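Local atomic coordinates of DNA replication initiator (Cdc21/Cdc54) (Methanothermobacter thermautotrophicus, PDB entry 1LTL), a protein that probably acts as an ATP-driven MCM helicase that unwinds DNA for replication, represented here by its N-terminal part, which binds zinc. Residues K13-F18 / Q74-N79; E33-Y38 / V87-R92; S94-V99 / F113-G118; D124-R129 / F176-T181; T201-D206 / K236-G241. One frame throughout, in Å; residues are numbered along the deposited sequence.

Contact 1: K13-F18 / Q74-N79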
# COMPACT_ATOMS: atom_id res chain seq x y z
N LYS A 13 22.82 -18.16 35.84
CA LYS A 13 23.82 -18.51 36.84
C LYS A 13 23.44 -17.90 38.18
O LYS A 13 23.71 -18.45 39.25
CB LYS A 13 25.20 -17.99 36.42
CG LYS A 13 25.52 -18.19 34.93
CD LYS A 13 26.59 -19.26 34.71
CE LYS A 13 27.92 -18.91 35.37
NZ LYS A 13 28.53 -17.66 34.84
N THR A 14 22.78 -16.75 38.11
CA THR A 14 22.36 -16.03 39.31
C THR A 14 21.16 -16.68 39.97
O THR A 14 21.14 -16.85 41.19
CB THR A 14 22.00 -14.59 38.97
OG1 THR A 14 23.08 -14.00 38.24
CG2 THR A 14 21.76 -13.81 40.24
N LEU A 15 20.15 -17.04 39.18
CA LEU A 15 18.96 -17.66 39.73
C LEU A 15 19.35 -18.80 40.65
O LEU A 15 18.83 -18.94 41.76
CB LEU A 15 18.08 -18.20 38.61
CG LEU A 15 16.80 -18.89 39.08
CD1 LEU A 15 15.88 -17.92 39.81
CD2 LEU A 15 16.10 -19.45 37.86
N THR A 16 20.28 -19.62 40.18
CA THR A 16 20.77 -20.76 40.94
C THR A 16 21.32 -20.27 42.27
O THR A 16 20.83 -20.65 43.33
CB THR A 16 21.90 -21.47 40.19
OG1 THR A 16 21.55 -21.57 38.80
CG2 THR A 16 22.11 -22.87 40.75
N LYS A 17 22.34 -19.42 42.20
CA LYS A 17 22.96 -18.87 43.40
C LYS A 17 21.89 -18.47 44.39
O LYS A 17 22.03 -18.70 45.59
CB LYS A 17 23.82 -17.66 43.06
CG LYS A 17 25.12 -17.99 42.33
CD LYS A 17 26.04 -16.77 42.25
CE LYS A 17 27.38 -17.12 41.61
NZ LYS A 17 28.34 -15.97 41.59
N PHE A 18 20.82 -17.87 43.90
CA PHE A 18 19.74 -17.43 44.77
C PHE A 18 18.90 -18.58 45.29
O PHE A 18 18.55 -18.62 46.47
CB PHE A 18 18.85 -16.42 44.03
CG PHE A 18 19.17 -15.00 44.35
CD1 PHE A 18 19.39 -14.08 43.34
CD2 PHE A 18 19.25 -14.58 45.67
CE1 PHE A 18 19.68 -12.76 43.64
CE2 PHE A 18 19.54 -13.26 45.98
CZ PHE A 18 19.76 -12.35 44.97
N GLN A 74 13.47 -13.14 42.71
CA GLN A 74 12.05 -13.40 42.70
C GLN A 74 11.78 -14.72 42.01
O GLN A 74 10.99 -15.51 42.50
CB GLN A 74 11.29 -12.29 41.99
CG GLN A 74 11.42 -10.95 42.63
CD GLN A 74 10.55 -9.93 41.95
OE1 GLN A 74 10.59 -9.79 40.73
NE2 GLN A 74 9.76 -9.21 42.72
N GLN A 75 12.42 -14.98 40.88
CA GLN A 75 12.21 -16.23 40.17
C GLN A 75 12.69 -17.39 40.99
O GLN A 75 12.29 -18.52 40.77
CB GLN A 75 12.94 -16.24 38.83
CG GLN A 75 12.00 -16.13 37.64
CD GLN A 75 11.18 -17.39 37.41
OE1 GLN A 75 11.69 -18.38 36.89
NE2 GLN A 75 9.91 -17.35 37.80
N ALA A 76 13.57 -17.12 41.94
CA ALA A 76 14.08 -18.19 42.78
C ALA A 76 12.97 -18.60 43.74
O ALA A 76 12.56 -19.76 43.75
CB ALA A 76 15.31 -17.72 43.53
N ILE A 77 12.48 -17.66 44.54
CA ILE A 77 11.42 -17.96 45.48
C ILE A 77 10.24 -18.61 44.78
O ILE A 77 9.66 -19.58 45.27
CB ILE A 77 10.93 -16.69 46.19
CG1 ILE A 77 12.01 -16.22 47.16
CG2 ILE A 77 9.63 -16.95 46.92
CD1 ILE A 77 11.60 -15.03 47.98
N ARG A 78 9.90 -18.09 43.62
CA ARG A 78 8.79 -18.62 42.83
C ARG A 78 9.09 -20.07 42.42
O ARG A 78 8.18 -20.83 42.10
CB ARG A 78 8.61 -17.71 41.61
CG ARG A 78 7.28 -17.83 40.89
CD ARG A 78 7.11 -16.64 39.94
NE ARG A 78 6.92 -15.38 40.66
CZ ARG A 78 7.50 -14.23 40.35
NH1 ARG A 78 8.34 -14.16 39.32
NH2 ARG A 78 7.24 -13.14 41.06
N ASN A 79 10.37 -20.44 42.45
CA ASN A 79 10.80 -21.80 42.09
C ASN A 79 11.04 -22.69 43.31
O ASN A 79 11.55 -23.80 43.18
CB ASN A 79 12.09 -21.77 41.26
CG ASN A 79 11.84 -21.58 39.77
OD1 ASN A 79 10.69 -21.43 39.33
ND2 ASN A 79 12.92 -21.58 38.98
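Phe18 N donates to Thr14 O over 2.9 Å, a bond of helix 11-21, and from that turn of the helix Phe18 CB meets Ala76 CB of helix 66-77 at 3.8 Å. Between the two segments themselves the contact is apolar, and Leu15 carries most of it. Its CG stands anti to the backbone N (chi1 179°), and the two methyls of the fork find separate partners. CD1 goes to the backbone between Gln75 and Ala76, lying 3.5 Å from Gln75 CB and 3.8 Å from Ala76 CB. CD2 instead comes near the amide end of Asn79, 4.0 Å from ND2, where the two side chains cross at about a right angle. Ala76 CB and Asn79 ND2 thus both meet Leu15. The Phe18 ring itself leads away from 74-79: it packs on Val69, Ala72 and Ala73 of the same helix 66-77 and meets the ring of Phe22 with the planes at about 15°. The register agrees with this, since Leu15 and Ala76 have the nearest CA atoms, 5.8 Å apart. Ala76 CB meets both Leu15 and Phe18 where helix 11-21 packs on helix 66-77, within the helical bundle of the MCM N-terminal domain.

Contact 2: E33-Y38 / V87-R92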
# COMPACT_ATOMS: atom_id res chain seq x y z
N GLU A 33 6.75 -18.77 55.31
CA GLU A 33 5.79 -18.03 56.12
C GLU A 33 5.16 -16.92 55.30
O GLU A 33 3.98 -16.59 55.46
CB GLU A 33 6.47 -17.43 57.34
CG GLU A 33 5.50 -16.81 58.31
CD GLU A 33 6.20 -16.22 59.51
OE1 GLU A 33 7.04 -16.93 60.11
OE2 GLU A 33 5.90 -15.05 59.86
N ALA A 34 5.96 -16.34 54.42
CA ALA A 34 5.50 -15.27 53.56
C ALA A 34 4.59 -15.87 52.49
O ALA A 34 3.44 -15.47 52.36
CB ALA A 34 6.67 -14.57 52.92
N ILE A 35 5.10 -16.83 51.73
CA ILE A 35 4.29 -17.46 50.70
C ILE A 35 2.97 -17.87 51.33
O ILE A 35 1.93 -17.87 50.67
CB ILE A 35 4.97 -18.71 50.13
CG1 ILE A 35 6.37 -18.37 49.65
CG2 ILE A 35 4.13 -19.27 48.99
CD1 ILE A 35 7.23 -19.58 49.39
N GLU A 36 3.03 -18.20 52.61
CA GLU A 36 1.86 -18.63 53.37
C GLU A 36 0.86 -17.49 53.57
O GLU A 36 -0.31 -17.60 53.21
CB GLU A 36 2.31 -19.19 54.73
CG GLU A 36 1.20 -19.74 55.65
CD GLU A 36 0.57 -21.04 55.15
OE1 GLU A 36 1.31 -22.03 54.95
OE2 GLU A 36 -0.67 -21.08 54.97
N LYS A 37 1.34 -16.38 54.13
CA LYS A 37 0.49 -15.22 54.41
C LYS A 37 -0.00 -14.41 53.21
O LYS A 37 -0.82 -13.51 53.37
CB LYS A 37 1.20 -14.26 55.36
CG LYS A 37 1.44 -14.77 56.78
CD LYS A 37 2.18 -13.70 57.58
CE LYS A 37 2.29 -14.02 59.06
NZ LYS A 37 0.95 -14.06 59.71
N TYR A 38 0.49 -14.72 52.01
CA TYR A 38 0.07 -13.97 50.84
C TYR A 38 -1.44 -13.86 50.75
O TYR A 38 -2.15 -14.82 51.05
CB TYR A 38 0.59 -14.63 49.58
CG TYR A 38 0.74 -13.64 48.46
CD1 TYR A 38 1.71 -12.65 48.52
CD2 TYR A 38 -0.11 -13.67 47.35
CE1 TYR A 38 1.83 -11.70 47.52
CE2 TYR A 38 0.00 -12.73 46.34
CZ TYR A 38 0.98 -11.75 46.44
OH TYR A 38 1.10 -10.80 45.44
N VAL A 87 2.79 -16.25 43.53
CA VAL A 87 3.26 -15.26 44.51
C VAL A 87 4.41 -14.37 44.06
O VAL A 87 5.57 -14.79 43.96
CB VAL A 87 3.67 -15.93 45.84
CG1 VAL A 87 3.85 -14.87 46.91
CG2 VAL A 87 2.61 -16.92 46.28
N ASP A 88 4.07 -13.12 43.77
CA ASP A 88 5.05 -12.14 43.35
C ASP A 88 5.52 -11.47 44.65
O ASP A 88 4.93 -10.50 45.11
CB ASP A 88 4.40 -11.11 42.40
CG ASP A 88 3.62 -11.77 41.25
OD1 ASP A 88 4.23 -12.51 40.45
OD2 ASP A 88 2.39 -11.52 41.14
N LEU A 89 6.58 -12.00 45.26
CA LEU A 89 7.07 -11.42 46.50
C LEU A 89 8.08 -10.32 46.25
O LEU A 89 8.77 -10.32 45.24
CB LEU A 89 7.68 -12.49 47.38
CG LEU A 89 6.63 -13.24 48.19
CD1 LEU A 89 7.08 -14.66 48.42
CD2 LEU A 89 6.39 -12.52 49.50
N ASN A 90 8.17 -9.39 47.19
CA ASN A 90 9.12 -8.31 47.05
C ASN A 90 10.33 -8.59 47.89
O ASN A 90 10.22 -8.65 49.10
CB ASN A 90 8.50 -7.01 47.52
CG ASN A 90 7.36 -6.57 46.65
OD1 ASN A 90 6.50 -5.83 47.11
ND2 ASN A 90 7.36 -7.00 45.40
N ILE A 91 11.48 -8.76 47.26
CA ILE A 91 12.69 -8.98 48.03
C ILE A 91 13.24 -7.61 48.42
O ILE A 91 13.52 -6.79 47.56
CB ILE A 91 13.76 -9.72 47.22
CG1 ILE A 91 13.32 -11.14 46.90
CG2 ILE A 91 15.01 -9.81 48.04
CD1 ILE A 91 12.25 -11.25 45.86
N ARG A 92 13.38 -7.34 49.70
CA ARG A 92 13.91 -6.05 50.11
C ARG A 92 15.19 -6.21 50.91
O ARG A 92 15.17 -6.83 51.97
CB ARG A 92 12.89 -5.28 50.94
CG ARG A 92 11.59 -5.13 50.24
CD ARG A 92 10.65 -4.23 50.99
NE ARG A 92 9.34 -4.29 50.35
CZ ARG A 92 9.01 -3.65 49.23
NH1 ARG A 92 9.91 -2.88 48.64
NH2 ARG A 92 7.81 -3.81 48.70
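Val87 lays CG1 over one face of the Tyr38 ring in a CH-pi contact. The methyl is 3.8 Å from the ring centroid and 22° off the normal, displaced toward CD1. Tyr38 is the first residue to leave helical geometry after helix 25-37. Its chi1 of -154° sets CG anti to the backbone N; the ring lies under Val87 CG1, the two side chains sliding past each other in opposite directions. The remaining contacts are aliphatic. Val87 turns its other methyl, CG2, to Ile35 CG2 at 3.9 Å, which places the valine between the isoleucine and the tyrosine. Ile35 uses its second branch on Leu89, CG1 to CD1 at 4.0 Å, the side chains crossing at about a right angle. Leu89 CD2 in turn meets Ala34 CB at 4.0 Å, and both residues also touch Ile44. Of the polar groups, the Asp88 carboxylate is engaged outside the contact, in a salt bridge from OD1 to Arg78 NH2. The evidence is thus of a helix end covering the approach to strand 90-94, which pairs in parallel with strand 43-47: a small alpha/beta element of the MCM N-terminal domain.

Contact 3: S94-V99 / F113-G118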
# COMPACT_ATOMS: atom_id res chain seq x y z
N SER A 94 18.31 -5.19 53.35
CA SER A 94 18.59 -4.27 54.44
C SER A 94 20.09 -4.14 54.72
O SER A 94 20.85 -5.08 54.53
CB SER A 94 17.87 -4.73 55.71
OG SER A 94 18.07 -3.78 56.75
N GLY A 95 20.49 -2.96 55.19
CA GLY A 95 21.89 -2.73 55.48
C GLY A 95 22.75 -2.78 54.22
O GLY A 95 23.46 -3.76 53.96
N ILE A 96 22.68 -1.71 53.43
CA ILE A 96 23.46 -1.65 52.22
C ILE A 96 24.64 -0.73 52.45
O ILE A 96 24.47 0.42 52.88
CB ILE A 96 22.60 -1.16 51.03
CG1 ILE A 96 21.60 -2.25 50.65
CG2 ILE A 96 23.46 -0.86 49.80
CD1 ILE A 96 22.25 -3.50 50.13
N SER A 97 25.83 -1.25 52.19
CA SER A 97 27.07 -0.50 52.38
C SER A 97 27.23 0.64 51.38
O SER A 97 27.84 1.68 51.69
CB SER A 97 28.25 -1.46 52.25
OG SER A 97 28.13 -2.24 51.08
N ASN A 98 26.69 0.44 50.18
CA ASN A 98 26.77 1.43 49.10
C ASN A 98 25.96 2.68 49.40
O ASN A 98 25.02 3.00 48.69
CB ASN A 98 26.29 0.82 47.79
CG ASN A 98 26.65 1.66 46.59
OD1 ASN A 98 26.15 1.45 45.50
ND2 ASN A 98 27.54 2.61 46.80
N VAL A 99 26.34 3.41 50.44
CA VAL A 99 25.62 4.61 50.82
C VAL A 99 26.20 5.85 50.12
O VAL A 99 27.36 6.22 50.34
CB VAL A 99 25.64 4.81 52.34
CG1 VAL A 99 27.02 4.43 52.88
CG2 VAL A 99 25.30 6.25 52.70
N PHE A 113 22.17 0.17 42.63
CA PHE A 113 21.48 0.06 43.90
C PHE A 113 22.12 1.03 44.89
O PHE A 113 23.26 0.85 45.27
CB PHE A 113 21.58 -1.38 44.41
CG PHE A 113 20.41 -1.82 45.22
CD1 PHE A 113 19.11 -1.75 44.71
CD2 PHE A 113 20.59 -2.31 46.51
CE1 PHE A 113 18.03 -2.16 45.47
CE2 PHE A 113 19.50 -2.72 47.28
CZ PHE A 113 18.23 -2.65 46.77
N VAL A 114 21.40 2.06 45.31
CA VAL A 114 22.00 3.00 46.24
C VAL A 114 21.27 3.09 47.56
O VAL A 114 20.23 2.46 47.76
CB VAL A 114 22.10 4.42 45.66
CG1 VAL A 114 22.84 4.37 44.35
CG2 VAL A 114 20.72 5.01 45.49
N ALA A 115 21.82 3.87 48.46
CA ALA A 115 21.23 4.04 49.77
C ALA A 115 21.59 5.46 50.13
O ALA A 115 22.76 5.80 50.22
CB ALA A 115 21.84 3.07 50.75
N VAL A 116 20.56 6.27 50.34
CA VAL A 116 20.71 7.67 50.60
C VAL A 116 20.00 8.09 51.84
O VAL A 116 18.86 7.68 52.04
CB VAL A 116 20.07 8.45 49.47
CG1 VAL A 116 20.11 9.92 49.76
CG2 VAL A 116 20.73 8.09 48.15
N ASP A 117 20.63 8.94 52.65
CA ASP A 117 20.00 9.44 53.89
C ASP A 117 19.45 10.84 53.67
O ASP A 117 19.94 11.58 52.82
CB ASP A 117 21.01 9.49 55.04
CG ASP A 117 21.59 8.13 55.35
OD1 ASP A 117 20.82 7.15 55.41
OD2 ASP A 117 22.83 8.03 55.57
N GLY A 118 18.45 11.22 54.45
CA GLY A 118 17.86 12.54 54.31
C GLY A 118 16.61 12.65 55.16
O GLY A 118 16.40 11.83 56.05
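Ile96 points its side chain at strand 113-118 and can be traced outward atom by atom. CB lies 4.3 Å from Ala115 CB, the first apolar touch. There the chain branches: CG1 is anti to the carbonyl carbon (chi1 -70°) and runs toward the Phe113 ring, reaching CE2 at 4.0 Å. The terminal CD1 stays with the same part of the ring, 4.0 Å from CE2 and a little further from CD2. The two side chains cross at about a right angle. Tyr48 of helix 48-54 and Thr221 of strand 217-229 also pack on Ile96, so the isoleucine is buried between the helical part of the domain and the sheet.

Further along, the loop bends sharply in an inverse gamma turn centred on Asn98, recorded by the bond from Val99 N to Ser97 O at 2.6 Å. Beyond the turn the backbone comes alongside the strand, with Val99 and Ala115 CA atoms 4.5 Å apart. Val99 CA approaches Ala115 O closely, at 3.2 Å. At the far end Val99 CG2 comes 4.2 Å from Asp117 OD2. The chemistry implies an attachment that owes much to apolar packing, Ile96 lying on Phe113 and Ala115. Beside it stands the backbone hydrogen bond of Ala115 with Ile100, the residue that follows the loop segment, while the Asp117 carboxylate is held by Arg219, through a salt bridge from OD1 to NH1.

Contact 4: D124-R129 / F176-T181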
# COMPACT_ATOMS: atom_id res chain seq x y z
N ASP A 124 3.11 12.81 48.65
CA ASP A 124 1.98 12.86 47.73
C ASP A 124 0.93 11.78 47.95
O ASP A 124 1.17 10.79 48.64
CB ASP A 124 2.46 12.79 46.27
CG ASP A 124 3.40 13.93 45.91
OD1 ASP A 124 3.00 15.11 46.01
OD2 ASP A 124 4.54 13.64 45.50
N GLU A 125 -0.23 11.98 47.34
CA GLU A 125 -1.36 11.07 47.42
C GLU A 125 -1.01 9.71 46.83
O GLU A 125 -0.23 9.61 45.89
CB GLU A 125 -2.55 11.68 46.66
CG GLU A 125 -3.85 10.85 46.65
CD GLU A 125 -4.65 10.95 47.96
OE1 GLU A 125 -5.14 12.07 48.28
OE2 GLU A 125 -4.80 9.91 48.65
N ILE A 126 -1.59 8.66 47.38
CA ILE A 126 -1.34 7.33 46.87
C ILE A 126 -2.27 7.10 45.67
O ILE A 126 -3.47 7.34 45.78
CB ILE A 126 -1.62 6.26 47.93
CG1 ILE A 126 -0.76 6.53 49.18
CG2 ILE A 126 -1.39 4.89 47.36
CD1 ILE A 126 -1.34 7.66 50.10
N ARG A 127 -1.73 6.68 44.53
CA ARG A 127 -2.55 6.43 43.34
C ARG A 127 -2.16 5.08 42.80
O ARG A 127 -1.11 4.53 43.14
CB ARG A 127 -2.31 7.43 42.21
CG ARG A 127 -2.42 8.90 42.55
CD ARG A 127 -1.73 9.77 41.48
NE ARG A 127 -1.33 11.10 41.99
CZ ARG A 127 -2.17 12.10 42.28
NH1 ARG A 127 -3.49 11.95 42.09
NH2 ARG A 127 -1.69 13.24 42.77
N PRO A 128 -3.00 4.50 41.95
CA PRO A 128 -2.57 3.21 41.44
C PRO A 128 -1.82 3.39 40.10
O PRO A 128 -1.78 4.49 39.52
CB PRO A 128 -3.88 2.44 41.30
CG PRO A 128 -4.88 3.53 41.03
CD PRO A 128 -4.47 4.64 41.93
N ARG A 129 -1.22 2.31 39.61
CA ARG A 129 -0.53 2.35 38.34
C ARG A 129 -0.58 0.93 37.80
O ARG A 129 -0.64 -0.02 38.56
CB ARG A 129 0.92 2.80 38.49
CG ARG A 129 1.94 1.68 38.63
CD ARG A 129 3.32 2.23 38.38
NE ARG A 129 4.40 1.38 38.89
CZ ARG A 129 4.73 0.19 38.40
NH1 ARG A 129 4.08 -0.32 37.37
NH2 ARG A 129 5.75 -0.48 38.94
N PHE A 176 -3.40 -3.58 38.61
CA PHE A 176 -2.89 -2.34 39.16
C PHE A 176 -2.05 -2.56 40.40
O PHE A 176 -1.87 -3.69 40.86
CB PHE A 176 -4.04 -1.39 39.49
CG PHE A 176 -4.70 -0.83 38.27
CD1 PHE A 176 -5.46 -1.64 37.44
CD2 PHE A 176 -4.53 0.50 37.92
CE1 PHE A 176 -6.03 -1.13 36.28
CE2 PHE A 176 -5.10 1.02 36.75
CZ PHE A 176 -5.85 0.19 35.94
N LEU A 177 -1.55 -1.48 40.96
CA LEU A 177 -0.68 -1.58 42.11
C LEU A 177 -0.49 -0.20 42.73
O LEU A 177 -0.33 0.78 42.01
CB LEU A 177 0.63 -2.17 41.62
CG LEU A 177 1.89 -2.03 42.44
CD1 LEU A 177 2.55 -3.40 42.51
CD2 LEU A 177 2.79 -0.99 41.80
N ASP A 178 -0.51 -0.09 44.05
CA ASP A 178 -0.38 1.24 44.64
C ASP A 178 1.02 1.83 44.58
O ASP A 178 2.02 1.16 44.84
CB ASP A 178 -0.89 1.22 46.08
CG ASP A 178 -2.38 0.92 46.15
OD1 ASP A 178 -3.18 1.68 45.54
OD2 ASP A 178 -2.73 -0.08 46.83
N THR A 179 1.08 3.10 44.23
CA THR A 179 2.34 3.81 44.08
C THR A 179 2.28 5.15 44.81
O THR A 179 1.21 5.72 44.99
CB THR A 179 2.63 4.06 42.57
OG1 THR A 179 4.05 4.09 42.35
CG2 THR A 179 2.02 5.39 42.11
N GLN A 180 3.42 5.66 45.25
CA GLN A 180 3.40 6.92 45.96
C GLN A 180 4.69 7.69 45.81
O GLN A 180 5.77 7.10 45.71
CB GLN A 180 3.13 6.71 47.43
CG GLN A 180 3.23 7.96 48.24
CD GLN A 180 2.87 7.70 49.66
OE1 GLN A 180 2.97 6.57 50.13
NE2 GLN A 180 2.45 8.74 50.37
N THR A 181 4.58 9.01 45.82
CA THR A 181 5.73 9.86 45.63
C THR A 181 6.05 10.76 46.80
O THR A 181 5.15 11.29 47.45
CB THR A 181 5.49 10.75 44.42
OG1 THR A 181 5.78 10.01 43.24
CG2 THR A 181 6.35 11.97 44.46
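Arg129, Asp124 and Thr179 give up the most surface in this antiparallel pairing of the first two strands of an OB-fold barrel. Thr179 occupies the middle of the ladder, in a hydrogen-bonded pair with Arg127: Thr179 N donates to Arg127 O at 2.8 Å, and Arg127 N donates back to Thr179 O at 3.1 Å. Its OG1, anti to the backbone N (chi1 -150°), is hydrogen-bonded to Glu205 OE2, while CG2 lies against Arg127 O. Asp124 pairs at the Thr181 end. Its backbone N bonds Thr181 O at 2.8 Å, and its O accepts from the side chain of Gln180, whose NE2 is 3.0 Å away with an N-H...O angle of 142°. That amide belongs to an extended chain, and the carbonyl sits 25° out of its plane; Gln180 OE1 is taken up by Asp210 N. A second subunit also reaches the pair: its Ser107 OG is hydrogen-bonded to Asp178 OD1, and its Phe235 meets the Phe176 ring edge-to-face. Arg129 runs extended from CG to NE beside Leu177, both side chains pointing the same way. Its guanidinium is paired through NE with Glu205 OE2, and one of its faces carries Leu177 CD2, 3.9 Å above the plane and offset toward the rim, at 4.1 Å from NE.

Contact 5: T201-D206 / K236-G241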
# COMPACT_ATOMS: atom_id res chain seq x y z
N THR A 201 13.39 13.00 44.37
CA THR A 201 12.13 12.29 44.47
C THR A 201 12.27 10.81 44.74
O THR A 201 13.14 10.13 44.19
CB THR A 201 11.28 12.47 43.21
OG1 THR A 201 10.76 13.80 43.18
CG2 THR A 201 10.14 11.51 43.19
N VAL A 202 11.42 10.31 45.63
CA VAL A 202 11.44 8.89 45.94
C VAL A 202 10.08 8.32 45.58
O VAL A 202 9.04 8.94 45.81
CB VAL A 202 11.77 8.62 47.43
CG1 VAL A 202 11.66 7.13 47.74
CG2 VAL A 202 13.18 9.09 47.71
N VAL A 203 10.10 7.14 44.99
CA VAL A 203 8.89 6.48 44.60
C VAL A 203 8.70 5.24 45.42
O VAL A 203 9.54 4.35 45.42
CB VAL A 203 8.94 6.07 43.14
CG1 VAL A 203 7.81 5.13 42.83
CG2 VAL A 203 8.87 7.31 42.27
N LEU A 204 7.59 5.19 46.13
CA LEU A 204 7.30 4.05 46.97
C LEU A 204 6.13 3.28 46.39
O LEU A 204 5.10 3.87 46.06
CB LEU A 204 6.97 4.52 48.38
CG LEU A 204 8.04 5.21 49.20
CD1 LEU A 204 7.45 5.56 50.56
CD2 LEU A 204 9.26 4.32 49.38
N GLU A 205 6.28 1.97 46.27
CA GLU A 205 5.18 1.18 45.74
C GLU A 205 4.84 -0.04 46.58
O GLU A 205 5.59 -0.43 47.47
CB GLU A 205 5.49 0.76 44.31
CG GLU A 205 5.81 1.92 43.41
CD GLU A 205 5.89 1.49 41.97
OE1 GLU A 205 6.35 0.34 41.75
OE2 GLU A 205 5.51 2.30 41.08
N ASP A 206 3.70 -0.65 46.26
CA ASP A 206 3.19 -1.81 46.97
C ASP A 206 3.09 -1.60 48.48
O ASP A 206 2.54 -0.59 48.91
CB ASP A 206 4.02 -3.06 46.69
CG ASP A 206 3.15 -4.30 46.55
OD1 ASP A 206 1.93 -4.19 46.82
OD2 ASP A 206 3.66 -5.37 46.16
N LYS A 236 15.84 13.81 34.68
CA LYS A 236 15.87 14.15 36.10
C LYS A 236 16.01 12.83 36.83
O LYS A 236 15.44 11.84 36.39
CB LYS A 236 14.55 14.79 36.50
CG LYS A 236 14.45 15.18 37.97
CD LYS A 236 15.43 16.29 38.30
CE LYS A 236 15.07 17.05 39.58
NZ LYS A 236 13.87 17.95 39.46
N ASN A 237 16.76 12.77 37.92
CA ASN A 237 16.89 11.48 38.60
C ASN A 237 15.97 11.33 39.78
O ASN A 237 15.62 12.31 40.43
CB ASN A 237 18.32 11.24 39.07
CG ASN A 237 19.33 11.28 37.95
OD1 ASN A 237 19.02 10.95 36.80
ND2 ASN A 237 20.56 11.65 38.28
N PHE A 238 15.55 10.10 40.05
CA PHE A 238 14.69 9.85 41.20
C PHE A 238 15.04 8.49 41.77
O PHE A 238 15.66 7.68 41.09
CB PHE A 238 13.19 9.92 40.80
CG PHE A 238 12.72 8.77 39.96
CD1 PHE A 238 12.31 7.58 40.55
CD2 PHE A 238 12.77 8.82 38.58
CE1 PHE A 238 11.97 6.49 39.78
CE2 PHE A 238 12.44 7.72 37.81
CZ PHE A 238 12.04 6.56 38.41
N ILE A 239 14.66 8.24 43.01
CA ILE A 239 14.96 6.93 43.57
C ILE A 239 13.72 6.06 43.65
O ILE A 239 12.67 6.49 44.13
CB ILE A 239 15.53 6.97 45.00
CG1 ILE A 239 16.84 7.76 45.03
CG2 ILE A 239 15.76 5.56 45.48
CD1 ILE A 239 17.16 8.29 46.41
N TYR A 240 13.88 4.84 43.16
CA TYR A 240 12.81 3.85 43.20
C TYR A 240 13.12 3.06 44.47
O TYR A 240 14.02 2.21 44.50
CB TYR A 240 12.88 2.94 41.97
CG TYR A 240 11.76 1.94 41.92
CD1 TYR A 240 10.44 2.38 41.98
CD2 TYR A 240 12.00 0.57 41.93
CE1 TYR A 240 9.38 1.48 42.06
CE2 TYR A 240 10.95 -0.35 42.02
CZ TYR A 240 9.64 0.13 42.09
OH TYR A 240 8.55 -0.73 42.24
N GLY A 241 12.37 3.38 45.52
CA GLY A 241 12.55 2.76 46.81
C GLY A 241 12.41 1.26 46.88
O GLY A 241 11.47 0.69 46.32
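Tyr240 presents the edge of its ring to strand 201-205. Val203 CG1 approaches there near the ring plane, 3.9 Å from CD1, and further out the Glu205 carboxyl carbon CD lies in the plane itself. The carboxylate is turned 90° to the ring, the side chains crossing at about a right angle. Tyr240 OH donates to Glu205 OE1 at 2.5 Å, a very short distance that is probably imprecise. Chi1 of -177° sets Tyr240 CG anti to the backbone N. The Phe238 ring, on the same face of the sheet, is met obliquely by the other valine methyl, Val203 CG2, at 3.9 Å from CD1. Val203 therefore packs against two aromatic rings, one with each methyl.

Below these groups the backbones run parallel, 24° apart in direction. Ile239 N bonds Thr201 O at 2.7 Å, Val203 N returns to Ile239 O at 2.8 Å, and Gly241 N reaches Val203 O at 3.0 Å. On the opposite face Val202 and Ile239 lie side by side, CG2 to CB at 4.2 Å. This parallel pairing of the third and fifth strands is the one that OB folds use in closing their barrel. With Arg129 and Thr179 as second partners, the buried Glu205 carboxylate would probably favour the charged form, and it links its own strand to three others.

Contacts 1 and 2 lie in the helical N-terminal part, their centres about 14 Å apart. Their segments alternate along the chain, and they touch: Arg78 bridges to Asp88. Contact 3 follows in sequence and leads from strand 90-94 into strand 113-137, which contact 4 uses again, their centres about 23 Å apart. Contacts 3, 4 and 5 share the mixed sheet that curls into the OB barrel, with contacts 4 and 5 joined by the Arg129-Glu205 salt bridge, centres about 11 Å apart. Contact 4 meets a second subunit and contact 5 touches a third through Asn237; no other chain touches contacts 1 to 3. One chain thus joins a helical module to a barrel that meets neighbouring subunits.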